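Long-range contacts in lasso peptide isopeptidase AtxE2 (Asticcacaulis excentricus, PDB 5TXE), which hydrolyses the isopeptide bond of the threaded lasso peptides astexin-2 and astexin-3, turning them into linear peptides: residues Trp116-Asn121 against Gly563-Gly568; Trp134-Thr139 against Val176-Asp181; Asp180-Ile185 against Asp235-Thr240; His214-Ala219 against Asp608-Gly613. The protein carries 1 engineered substitution. All coordinates share one frame; numbering follows the deposited sequence.

Interaction 1. Residues Trp116-Asn121 against Gly563-Gly568; sequences WGYARN and GPRISG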
# COMPACT_ATOMS: atom_id res chain seq x y z
N TRP A 116 -17.96 3.53 -3.92
CA TRP A 116 -18.89 4.65 -3.80
C TRP A 116 -20.09 4.54 -4.68
O TRP A 116 -20.74 5.55 -4.97
CB TRP A 116 -18.20 5.95 -4.14
CG TRP A 116 -16.86 6.15 -3.44
CD1 TRP A 116 -15.64 6.09 -3.99
CD2 TRP A 116 -16.67 6.52 -2.07
NE1 TRP A 116 -14.67 6.39 -3.05
CE2 TRP A 116 -15.29 6.66 -1.86
CE3 TRP A 116 -17.53 6.73 -1.01
CZ2 TRP A 116 -14.76 7.01 -0.61
CZ3 TRP A 116 -17.02 7.08 0.21
CH2 TRP A 116 -15.64 7.21 0.41
N GLY A 117 -20.36 3.34 -5.18
CA GLY A 117 -21.41 3.18 -6.17
C GLY A 117 -20.98 3.34 -7.61
O GLY A 117 -21.81 3.17 -8.54
N TYR A 118 -19.69 3.60 -7.83
CA TYR A 118 -19.11 3.54 -9.15
C TYR A 118 -18.63 2.11 -9.46
O TYR A 118 -18.06 1.43 -8.61
CB TYR A 118 -17.92 4.50 -9.30
CG TYR A 118 -18.33 5.94 -9.08
CD1 TYR A 118 -19.31 6.54 -9.87
CD2 TYR A 118 -17.76 6.69 -8.07
CE1 TYR A 118 -19.70 7.84 -9.68
CE2 TYR A 118 -18.12 8.01 -7.90
CZ TYR A 118 -19.12 8.58 -8.70
OH TYR A 118 -19.54 9.89 -8.53
N ALA A 119 -18.81 1.70 -10.71
CA ALA A 119 -18.32 0.39 -11.14
C ALA A 119 -16.79 0.27 -11.18
O ALA A 119 -16.22 -0.81 -11.01
CB ALA A 119 -18.91 0.04 -12.50
N ARG A 120 -16.12 1.40 -11.35
CA ARG A 120 -14.69 1.44 -11.32
C ARG A 120 -14.18 2.77 -10.81
O ARG A 120 -14.26 3.72 -11.49
CB ARG A 120 -14.16 1.24 -12.72
CG ARG A 120 -12.65 1.09 -12.72
CD ARG A 120 -12.15 0.48 -13.99
NE ARG A 120 -12.02 1.52 -14.99
CZ ARG A 120 -11.83 1.27 -16.29
NH1 ARG A 120 -11.77 0.00 -16.73
NH2 ARG A 120 -11.71 2.28 -17.15
N ASN A 121 -13.65 2.83 -9.59
CA ASN A 121 -13.20 4.07 -9.02
C ASN A 121 -11.91 4.49 -9.76
O ASN A 121 -11.31 3.68 -10.45
CB ASN A 121 -12.96 3.87 -7.51
CG ASN A 121 -12.85 5.18 -6.72
OD1 ASN A 121 -13.40 6.21 -7.11
ND2 ASN A 121 -12.12 5.13 -5.59
N GLY A 563 -17.31 15.97 -6.34
CA GLY A 563 -18.66 15.82 -6.88
C GLY A 563 -19.65 15.36 -5.83
O GLY A 563 -19.25 14.92 -4.75
N PRO A 564 -20.93 15.37 -6.18
CA PRO A 564 -21.92 15.28 -5.09
C PRO A 564 -22.06 13.93 -4.45
O PRO A 564 -22.41 13.83 -3.26
CB PRO A 564 -23.23 15.69 -5.75
CG PRO A 564 -22.91 15.95 -7.18
CD PRO A 564 -21.44 16.01 -7.38
N ARG A 565 -21.72 12.88 -5.18
CA ARG A 565 -21.82 11.52 -4.65
C ARG A 565 -20.78 11.23 -3.55
O ARG A 565 -21.13 10.85 -2.43
CB ARG A 565 -21.68 10.55 -5.77
CG ARG A 565 -21.41 9.10 -5.46
CD ARG A 565 -22.44 8.52 -4.55
NE ARG A 565 -23.72 8.38 -5.22
CZ ARG A 565 -24.05 7.38 -6.02
NH1 ARG A 565 -23.18 6.44 -6.32
NH2 ARG A 565 -25.27 7.36 -6.56
N ILE A 566 -19.51 11.38 -3.87
CA ILE A 566 -18.49 11.16 -2.89
C ILE A 566 -18.54 12.20 -1.77
O ILE A 566 -18.33 11.84 -0.61
CB ILE A 566 -17.10 11.05 -3.51
CG1 ILE A 566 -17.00 9.72 -4.27
CG2 ILE A 566 -16.01 11.04 -2.44
CD1 ILE A 566 -15.81 9.67 -5.22
N SER A 567 -18.79 13.47 -2.13
CA SER A 567 -18.92 14.50 -1.14
C SER A 567 -19.97 14.13 -0.06
O SER A 567 -19.72 14.24 1.14
CB SER A 567 -19.29 15.83 -1.79
OG SER A 567 -19.61 16.77 -0.77
N GLY A 568 -21.13 13.72 -0.51
CA GLY A 568 -22.22 13.27 0.37
C GLY A 568 -21.83 12.06 1.21
O GLY A 568 -22.11 12.01 2.40
O HOH W 1 -18.68 11.67 -6.63
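Ile566 lies across the indole of Trp116 at about a right angle, its CG1 in CH-pi contact over one face of the five-membered ring, 3.8 Å from the centroid and 16° off the normal. CG1 anti to the carbonyl carbon (chi1 -72°) points the longer branch off helix 563-570 at the loop 116-121. The same branch ends in CD1, which meets the edge of the Tyr118 ring in its plane, 3.9 Å from CE2, so one isoleucine arm serves two aromatic rings in different ways. Tyr118 and Arg565 slide past each other in opposite directions, with the phenol OH alongside the CB and CG of the arginine. Bends at chi2 and chi3 fold Arg565 back so that NH1 donates to Trp116 O at 2.9 Å; the acceptor lies near the guanidinium plane, and the N-H comes in on a carbonyl lone pair. Gly117 CA lies beside NH1 of Arg565; a CB here would clash with it, and the backbone angles alone call for glycine. A water links the two segments as well, donating to Tyr118 OH and accepting from Ile566 N, while the phenol OH also bonds Glu211 O. Trp116, important for activity, gives its NE1 to the backbone of the bound peptide and stacks on one of its aromatic side chains, so Ile566 packs on a substrate-binding indole and itself touches the peptide backbone. The loop follows strand 100-104 and precedes strand 133-134, and here it packs against helix 563-570 of the prolyl oligopeptidase-type hydrolase domain, where Ala569 and Leu570 also touch Trp116.

Interaction 2. Residues Trp134-Thr139 against Val176-Asp181; sequences WSPSGT and VQWLDD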
# COMPACT_ATOMS: atom_id res chain seq x y z
N TRP A 134 -1.72 -22.42 -11.70
CA TRP A 134 -1.12 -23.63 -12.26
C TRP A 134 -2.19 -24.55 -12.87
O TRP A 134 -3.24 -24.75 -12.29
CB TRP A 134 -0.39 -24.40 -11.22
CG TRP A 134 0.81 -23.75 -10.75
CD1 TRP A 134 0.87 -22.81 -9.77
CD2 TRP A 134 2.17 -24.04 -11.13
NE1 TRP A 134 2.19 -22.50 -9.52
CE2 TRP A 134 2.99 -23.23 -10.36
CE3 TRP A 134 2.76 -24.88 -12.07
CZ2 TRP A 134 4.37 -23.25 -10.49
CZ3 TRP A 134 4.14 -24.89 -12.20
CH2 TRP A 134 4.92 -24.09 -11.42
N SER A 135 -1.91 -25.11 -14.03
CA SER A 135 -2.77 -26.18 -14.58
C SER A 135 -2.63 -27.41 -13.63
O SER A 135 -1.65 -27.50 -12.93
CB SER A 135 -2.34 -26.57 -15.98
OG SER A 135 -0.97 -26.96 -16.00
N PRO A 136 -3.64 -28.30 -13.57
CA PRO A 136 -3.62 -29.49 -12.68
C PRO A 136 -2.42 -30.37 -12.93
O PRO A 136 -1.86 -30.89 -12.00
CB PRO A 136 -4.90 -30.24 -13.03
CG PRO A 136 -5.83 -29.17 -13.58
CD PRO A 136 -4.95 -28.12 -14.24
N SER A 137 -1.99 -30.47 -14.18
CA SER A 137 -0.76 -31.22 -14.50
C SER A 137 0.53 -30.57 -14.01
O SER A 137 1.61 -31.18 -14.05
CB SER A 137 -0.64 -31.39 -16.02
OG SER A 137 -0.48 -30.13 -16.67
N GLY A 138 0.47 -29.30 -13.63
CA GLY A 138 1.69 -28.61 -13.22
C GLY A 138 2.57 -28.14 -14.36
O GLY A 138 3.71 -27.74 -14.13
N THR A 139 2.06 -28.14 -15.58
CA THR A 139 2.93 -27.81 -16.73
C THR A 139 2.73 -26.39 -17.32
O THR A 139 3.56 -25.94 -18.07
CB THR A 139 2.73 -28.80 -17.92
OG1 THR A 139 1.36 -28.79 -18.30
CG2 THR A 139 3.16 -30.23 -17.55
N VAL A 176 -9.29 -15.64 -13.80
CA VAL A 176 -9.20 -16.87 -14.55
C VAL A 176 -8.80 -18.04 -13.62
O VAL A 176 -8.05 -17.84 -12.66
CB VAL A 176 -8.16 -16.69 -15.68
CG1 VAL A 176 -6.76 -16.43 -15.10
CG2 VAL A 176 -8.15 -17.90 -16.60
N GLN A 177 -9.31 -19.24 -13.89
CA GLN A 177 -8.86 -20.49 -13.26
C GLN A 177 -8.91 -21.62 -14.31
O GLN A 177 -9.69 -21.55 -15.27
CB GLN A 177 -9.79 -20.95 -12.14
CG GLN A 177 -9.83 -20.08 -10.93
CD GLN A 177 -8.68 -20.28 -9.91
OE1 GLN A 177 -7.92 -21.29 -9.91
NE2 GLN A 177 -8.57 -19.27 -9.02
N TRP A 178 -8.12 -22.67 -14.07
CA TRP A 178 -8.20 -23.90 -14.84
C TRP A 178 -9.36 -24.75 -14.33
O TRP A 178 -9.50 -24.94 -13.14
CB TRP A 178 -6.91 -24.67 -14.65
CG TRP A 178 -5.70 -23.96 -15.13
CD1 TRP A 178 -4.85 -23.14 -14.42
CD2 TRP A 178 -5.15 -24.04 -16.45
NE1 TRP A 178 -3.82 -22.72 -15.22
CE2 TRP A 178 -3.99 -23.25 -16.46
CE3 TRP A 178 -5.53 -24.72 -17.61
CZ2 TRP A 178 -3.22 -23.10 -17.59
CZ3 TRP A 178 -4.77 -24.57 -18.74
CH2 TRP A 178 -3.61 -23.77 -18.72
N LEU A 179 -10.21 -25.21 -15.24
CA LEU A 179 -11.19 -26.25 -14.93
C LEU A 179 -10.58 -27.67 -15.12
O LEU A 179 -10.90 -28.57 -14.36
CB LEU A 179 -12.46 -26.10 -15.73
CG LEU A 179 -13.30 -24.84 -15.49
CD1 LEU A 179 -14.58 -24.85 -16.32
CD2 LEU A 179 -13.63 -24.72 -14.02
N ASP A 180 -9.70 -27.83 -16.10
CA ASP A 180 -8.86 -29.01 -16.27
C ASP A 180 -7.67 -28.57 -17.10
O ASP A 180 -7.57 -27.40 -17.42
CB ASP A 180 -9.64 -30.17 -16.91
CG ASP A 180 -10.18 -29.86 -18.31
OD1 ASP A 180 -9.48 -29.22 -19.12
OD2 ASP A 180 -11.33 -30.23 -18.59
N ASP A 181 -6.79 -29.48 -17.51
CA ASP A 181 -5.61 -29.08 -18.26
C ASP A 181 -5.80 -28.32 -19.59
O ASP A 181 -4.86 -27.69 -20.06
CB ASP A 181 -4.69 -30.27 -18.50
CG ASP A 181 -4.01 -30.74 -17.23
OD1 ASP A 181 -3.51 -29.88 -16.45
OD2 ASP A 181 -3.94 -31.97 -17.03
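Asp181 OD1 is gripped firmly by one bond, from Ser137 N at 2.8 Å, which uses the syn lone pair of the carboxylate; Ser137 OG stands 3.0 Å from the same oxygen, but its proton has another acceptor within reach. The donor belongs to a type I beta turn, Ser135 to Gly138, that links strands 133-134 and 140-147 of one four-stranded antiparallel sheet. Asp181 follows strand 173-178, the first of the next such sheet, so the contact joins successive sheets, as between blades of the beta-propeller known in prolyl oligopeptidases. Asp181 CG anti to the carbonyl carbon (chi1 -71°) brings the carboxylate to the turn, where Pro136 CD sits 3.2 Å from OD1.

Trp178 lies flat under the start of the turn, one indole face covered by Ser135 CB and CA. Its NE1 donates to Arg133 O, which helps to fix the rotation of the ring. An alanine in place of Trp178 would remove the indole that Ser135 rests on and the N-H given to Arg133 O, and would probably loosen the junction of the two sheets. The CH-pi contact runs almost exactly along the normal: Ser135 CA stands 3.5 Å from the centroid of the Trp178 five-membered ring, only 1° off.

Interaction 3. Residues Asp180-Ile185 against Asp235-Thr240; sequences DDNTLI and DLKTGT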
# COMPACT_ATOMS: atom_id res chain seq x y z
N ASP A 180 -9.70 -27.83 -16.10
CA ASP A 180 -8.86 -29.01 -16.27
C ASP A 180 -7.67 -28.57 -17.10
O ASP A 180 -7.57 -27.40 -17.42
CB ASP A 180 -9.64 -30.17 -16.91
CG ASP A 180 -10.18 -29.86 -18.31
OD1 ASP A 180 -9.48 -29.22 -19.12
OD2 ASP A 180 -11.33 -30.23 -18.59
N ASP A 181 -6.79 -29.48 -17.51
CA ASP A 181 -5.61 -29.08 -18.26
C ASP A 181 -5.80 -28.32 -19.59
O ASP A 181 -4.86 -27.69 -20.06
CB ASP A 181 -4.69 -30.27 -18.50
CG ASP A 181 -4.01 -30.74 -17.23
OD1 ASP A 181 -3.51 -29.88 -16.45
OD2 ASP A 181 -3.94 -31.97 -17.03
N ASN A 182 -7.00 -28.37 -20.16
CA ASN A 182 -7.29 -27.77 -21.45
C ASN A 182 -8.46 -26.82 -21.42
O ASN A 182 -8.96 -26.43 -22.47
CB ASN A 182 -7.64 -28.90 -22.46
CG ASN A 182 -6.53 -29.91 -22.59
OD1 ASN A 182 -5.45 -29.59 -23.10
ND2 ASN A 182 -6.75 -31.12 -22.04
N THR A 183 -8.92 -26.44 -20.23
CA THR A 183 -10.13 -25.65 -20.15
C THR A 183 -9.99 -24.56 -19.11
O THR A 183 -9.49 -24.82 -18.01
CB THR A 183 -11.28 -26.57 -19.77
OG1 THR A 183 -11.30 -27.71 -20.64
CG2 THR A 183 -12.57 -25.84 -19.85
N LEU A 184 -10.39 -23.33 -19.47
CA LEU A 184 -10.22 -22.16 -18.59
C LEU A 184 -11.56 -21.52 -18.42
O LEU A 184 -12.31 -21.36 -19.39
CB LEU A 184 -9.25 -21.12 -19.18
CG LEU A 184 -7.78 -21.47 -19.31
CD1 LEU A 184 -7.09 -20.43 -20.16
CD2 LEU A 184 -7.12 -21.53 -17.95
N ILE A 185 -11.82 -21.09 -17.21
CA ILE A 185 -12.98 -20.24 -16.96
C ILE A 185 -12.49 -18.83 -16.62
O ILE A 185 -11.47 -18.65 -15.96
CB ILE A 185 -13.85 -20.80 -15.81
CG1 ILE A 185 -15.03 -19.90 -15.59
CG2 ILE A 185 -13.05 -20.95 -14.53
CD1 ILE A 185 -16.10 -20.52 -14.72
N ASP A 235 -12.36 -23.75 -24.20
CA ASP A 235 -11.63 -25.02 -24.44
C ASP A 235 -10.42 -24.71 -25.29
O ASP A 235 -10.55 -24.38 -26.44
CB ASP A 235 -12.57 -26.01 -25.14
CG ASP A 235 -11.93 -27.40 -25.42
OD1 ASP A 235 -10.68 -27.63 -25.29
OD2 ASP A 235 -12.75 -28.27 -25.80
N LEU A 236 -9.23 -24.82 -24.74
CA LEU A 236 -8.03 -24.46 -25.46
C LEU A 236 -7.72 -25.37 -26.62
O LEU A 236 -6.98 -24.99 -27.49
CB LEU A 236 -6.84 -24.49 -24.52
CG LEU A 236 -6.80 -23.42 -23.44
CD1 LEU A 236 -5.75 -23.79 -22.41
CD2 LEU A 236 -6.49 -22.08 -24.03
N LYS A 237 -8.26 -26.56 -26.65
CA LYS A 237 -8.00 -27.45 -27.77
C LYS A 237 -8.91 -27.21 -28.96
O LYS A 237 -8.56 -27.57 -30.06
CB LYS A 237 -8.16 -28.90 -27.34
CG LYS A 237 -6.91 -29.49 -26.71
CD LYS A 237 -7.24 -30.79 -25.99
CE LYS A 237 -8.39 -31.57 -26.64
NZ LYS A 237 -8.85 -32.70 -25.79
N THR A 238 -10.07 -26.62 -28.77
CA THR A 238 -10.92 -26.36 -29.90
C THR A 238 -11.10 -24.88 -30.17
O THR A 238 -11.68 -24.52 -31.21
CB THR A 238 -12.30 -26.98 -29.71
OG1 THR A 238 -12.92 -26.43 -28.54
CG2 THR A 238 -12.17 -28.49 -29.59
N GLY A 239 -10.67 -24.00 -29.26
CA GLY A 239 -10.92 -22.58 -29.38
C GLY A 239 -12.38 -22.21 -29.19
O GLY A 239 -12.75 -21.09 -29.47
N THR A 240 -13.23 -23.13 -28.72
CA THR A 240 -14.65 -22.78 -28.52
C THR A 240 -14.89 -22.32 -27.09
O THR A 240 -14.19 -22.71 -26.15
CB THR A 240 -15.64 -23.93 -28.87
OG1 THR A 240 -15.27 -25.10 -28.15
CG2 THR A 240 -15.62 -24.23 -30.36
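One backbone hydrogen bond joins the segments directly: Leu236 N donates to Asn182 O at 2.8 Å, 157° at the hydrogen and in the carbonyl plane. It lies next to the antiparallel non-hydrogen-bonded pair Thr183-Asp235, where neighbouring strands 183-188 and 230-235 of a four-stranded sheet meet at their ends, consistent with one blade of the propeller of the prolyl oligopeptidase family.

Two Asx turns shape the chain on both sides. Asp180 OD1 takes Asn182 N at 2.8 Å on its anti lone pair, and Thr183 OG1 donates to it from above the carboxylate plane. Asp235 OD1 receives Lys237 N at 3.0 Å, likewise from above the plane.

Van der Waals contacts complete the join. Asn182 and Lys237 cross obliquely, the lysine CD 3.6 Å from the amide carbon CG of Asn182. Leu184 CD1 meets Leu236 CD2 at 4.2 Å, both leucines also resting on Trp178. An alanine in place of Asn182 would remove the amide that Lys237 CD touches and would probably loosen the lysine chain.

No side-chain hydrogen bond or salt bridge crosses the contact; Asp180 and Asp235 each spend OD1 within their own segment, so the hold rests on backbone polarity and leucine packing.

Interaction 4. Residues His214-Ala219 against Asp608-Gly613; sequences HPLTGA and DEEYLG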
# COMPACT_ATOMS: atom_id res chain seq x y z
N HIS A 214 -16.91 13.02 -10.97
CA HIS A 214 -15.84 13.19 -10.00
C HIS A 214 -14.81 14.11 -10.67
O HIS A 214 -13.89 13.65 -11.30
CB HIS A 214 -15.24 11.83 -9.60
CG HIS A 214 -14.23 11.92 -8.50
ND1 HIS A 214 -12.87 11.77 -8.70
CD2 HIS A 214 -14.38 12.21 -7.19
CE1 HIS A 214 -12.23 11.89 -7.55
NE2 HIS A 214 -13.12 12.18 -6.62
N PRO A 215 -15.00 15.41 -10.55
CA PRO A 215 -14.28 16.40 -11.34
C PRO A 215 -12.77 16.37 -11.16
O PRO A 215 -11.99 16.64 -12.11
CB PRO A 215 -14.83 17.71 -10.86
CG PRO A 215 -16.14 17.41 -10.21
CD PRO A 215 -16.14 15.96 -9.81
N LEU A 216 -12.34 16.03 -9.97
CA LEU A 216 -10.92 15.96 -9.71
C LEU A 216 -10.21 15.15 -10.74
O LEU A 216 -9.12 15.56 -11.24
CB LEU A 216 -10.62 15.38 -8.32
CG LEU A 216 -9.19 15.60 -7.82
CD1 LEU A 216 -8.96 17.05 -7.47
CD2 LEU A 216 -8.90 14.71 -6.62
N THR A 217 -10.82 14.03 -11.10
CA THR A 217 -10.21 13.10 -12.01
C THR A 217 -10.67 13.17 -13.46
O THR A 217 -10.06 12.56 -14.29
CB THR A 217 -10.35 11.67 -11.50
OG1 THR A 217 -11.70 11.35 -11.38
CG2 THR A 217 -9.70 11.49 -10.05
N GLY A 218 -11.72 13.91 -13.78
CA GLY A 218 -12.11 14.00 -15.19
C GLY A 218 -13.51 14.57 -15.34
O GLY A 218 -14.31 14.58 -14.39
N ALA A 219 -13.80 14.96 -16.56
CA ALA A 219 -14.99 15.71 -16.89
C ALA A 219 -16.03 14.90 -17.63
O ALA A 219 -16.78 15.45 -18.42
CB ALA A 219 -14.58 16.91 -17.72
N ASP A 608 -1.24 14.99 -11.97
CA ASP A 608 -2.22 15.79 -12.64
C ASP A 608 -3.61 15.42 -12.19
O ASP A 608 -4.50 16.27 -12.10
CB ASP A 608 -2.10 15.77 -14.17
CG ASP A 608 -2.14 14.37 -14.79
OD1 ASP A 608 -2.22 13.30 -14.10
OD2 ASP A 608 -2.06 14.35 -16.05
N GLU A 609 -3.83 14.18 -11.92
CA GLU A 609 -5.15 13.72 -11.51
C GLU A 609 -5.57 14.24 -10.11
O GLU A 609 -6.73 14.11 -9.74
CB GLU A 609 -5.14 12.21 -11.57
CG GLU A 609 -6.43 11.51 -11.27
CD GLU A 609 -6.42 10.03 -11.71
OE1 GLU A 609 -6.21 9.15 -10.84
OE2 GLU A 609 -6.60 9.76 -12.93
N GLU A 610 -4.67 14.90 -9.37
CA GLU A 610 -5.05 15.49 -8.09
C GLU A 610 -4.75 16.94 -7.98
O GLU A 610 -5.15 17.56 -6.99
CB GLU A 610 -4.33 14.78 -6.93
CG GLU A 610 -4.73 13.31 -6.80
CD GLU A 610 -4.13 12.64 -5.55
OE1 GLU A 610 -2.90 12.79 -5.25
OE2 GLU A 610 -4.90 11.89 -4.90
N TYR A 611 -4.08 17.53 -8.97
CA TYR A 611 -3.62 18.89 -8.78
C TYR A 611 -4.70 19.93 -8.65
O TYR A 611 -4.44 20.96 -8.03
CB TYR A 611 -2.61 19.34 -9.85
CG TYR A 611 -3.15 20.10 -11.03
CD1 TYR A 611 -3.92 19.49 -11.99
CD2 TYR A 611 -2.81 21.41 -11.22
CE1 TYR A 611 -4.42 20.21 -13.07
CE2 TYR A 611 -3.26 22.12 -12.32
CZ TYR A 611 -4.08 21.52 -13.23
OH TYR A 611 -4.55 22.24 -14.30
N LEU A 612 -5.88 19.73 -9.25
CA LEU A 612 -6.87 20.74 -9.26
C LEU A 612 -7.27 21.14 -7.84
O LEU A 612 -7.50 22.32 -7.56
CB LEU A 612 -8.13 20.28 -9.98
CG LEU A 612 -8.01 20.16 -11.51
CD1 LEU A 612 -9.28 19.61 -12.11
CD2 LEU A 612 -7.69 21.50 -12.08
N GLY A 613 -7.32 20.14 -6.98
CA GLY A 613 -7.55 20.29 -5.55
C GLY A 613 -6.59 21.21 -4.83
O GLY A 613 -6.96 21.85 -3.83
O HOH W 2 -6.82 17.14 -10.69
O HOH W 3 -6.93 12.13 -14.38
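Leu216 makes the innermost contact. CG anti to the backbone N (chi1 -165°) sends its branches against the backbone of the weakly bonded helical turn 608-611 and what follows. Leu216 CD1 reaches Gly613 N at 3.5 Å and also touches Leu612 CB. Leu216 CG lies 3.5 Å from Glu609 O. Beside it Thr217 crosses Glu609 obliquely, methyl CG2 to CG at 3.5 Å.

No direct hydrogen bond spans the segments; waters carry the polar link. One donates to Leu216 O at 2.8 Å and to Asp608 O, and accepts from Leu612 N. A second lies between Thr217 O and Glu609 OE2, 2.8 Å from the carboxylate oxygen.

Farther out, His214 ND1 and Thr217 OG1 share a nearly straight bond of 3.0 Å in the imidazole plane. This holds the ring while NE2 bonds Asn562 OD1, a substrate-binding residue, and weakly the peptide backbone. Across the contact, Glu609 OE1 bonds His637 ND1, and Glu610 OE2 bonds His638 ND1 within the inferred charge relay.

The CB of Glu610 points away from the loop, so Leu216 meets chiefly its backbone. Its carboxylate would probably polarise the imidazole of His638, and the leucine packs beside this part of the active site and also touches the bound peptide.

Overall arrangement
Along the chain, the first segments of interactions 1 to 4 come in numerical order, while the second segments of interactions 1 and 4 lie downstream in the hydrolase domain. Interactions 2 and 3, centres 10 Å apart, share Asp180 and Asp181 and meet in one antiparallel sheet, where strands 173-178 and 183-188 are neighbours. Interactions 1 and 4, 14 Å apart, touch through Ile566 and His214 and bring loops from between propeller-type strands onto the hydrolase domain. The two pairs stand about 38 to 43 Å apart, centre to centre: interaction 2 ties sheet to sheet, interaction 3 strand to strand, while interactions 1 and 4 join both parts of the enzyme around the bound peptide.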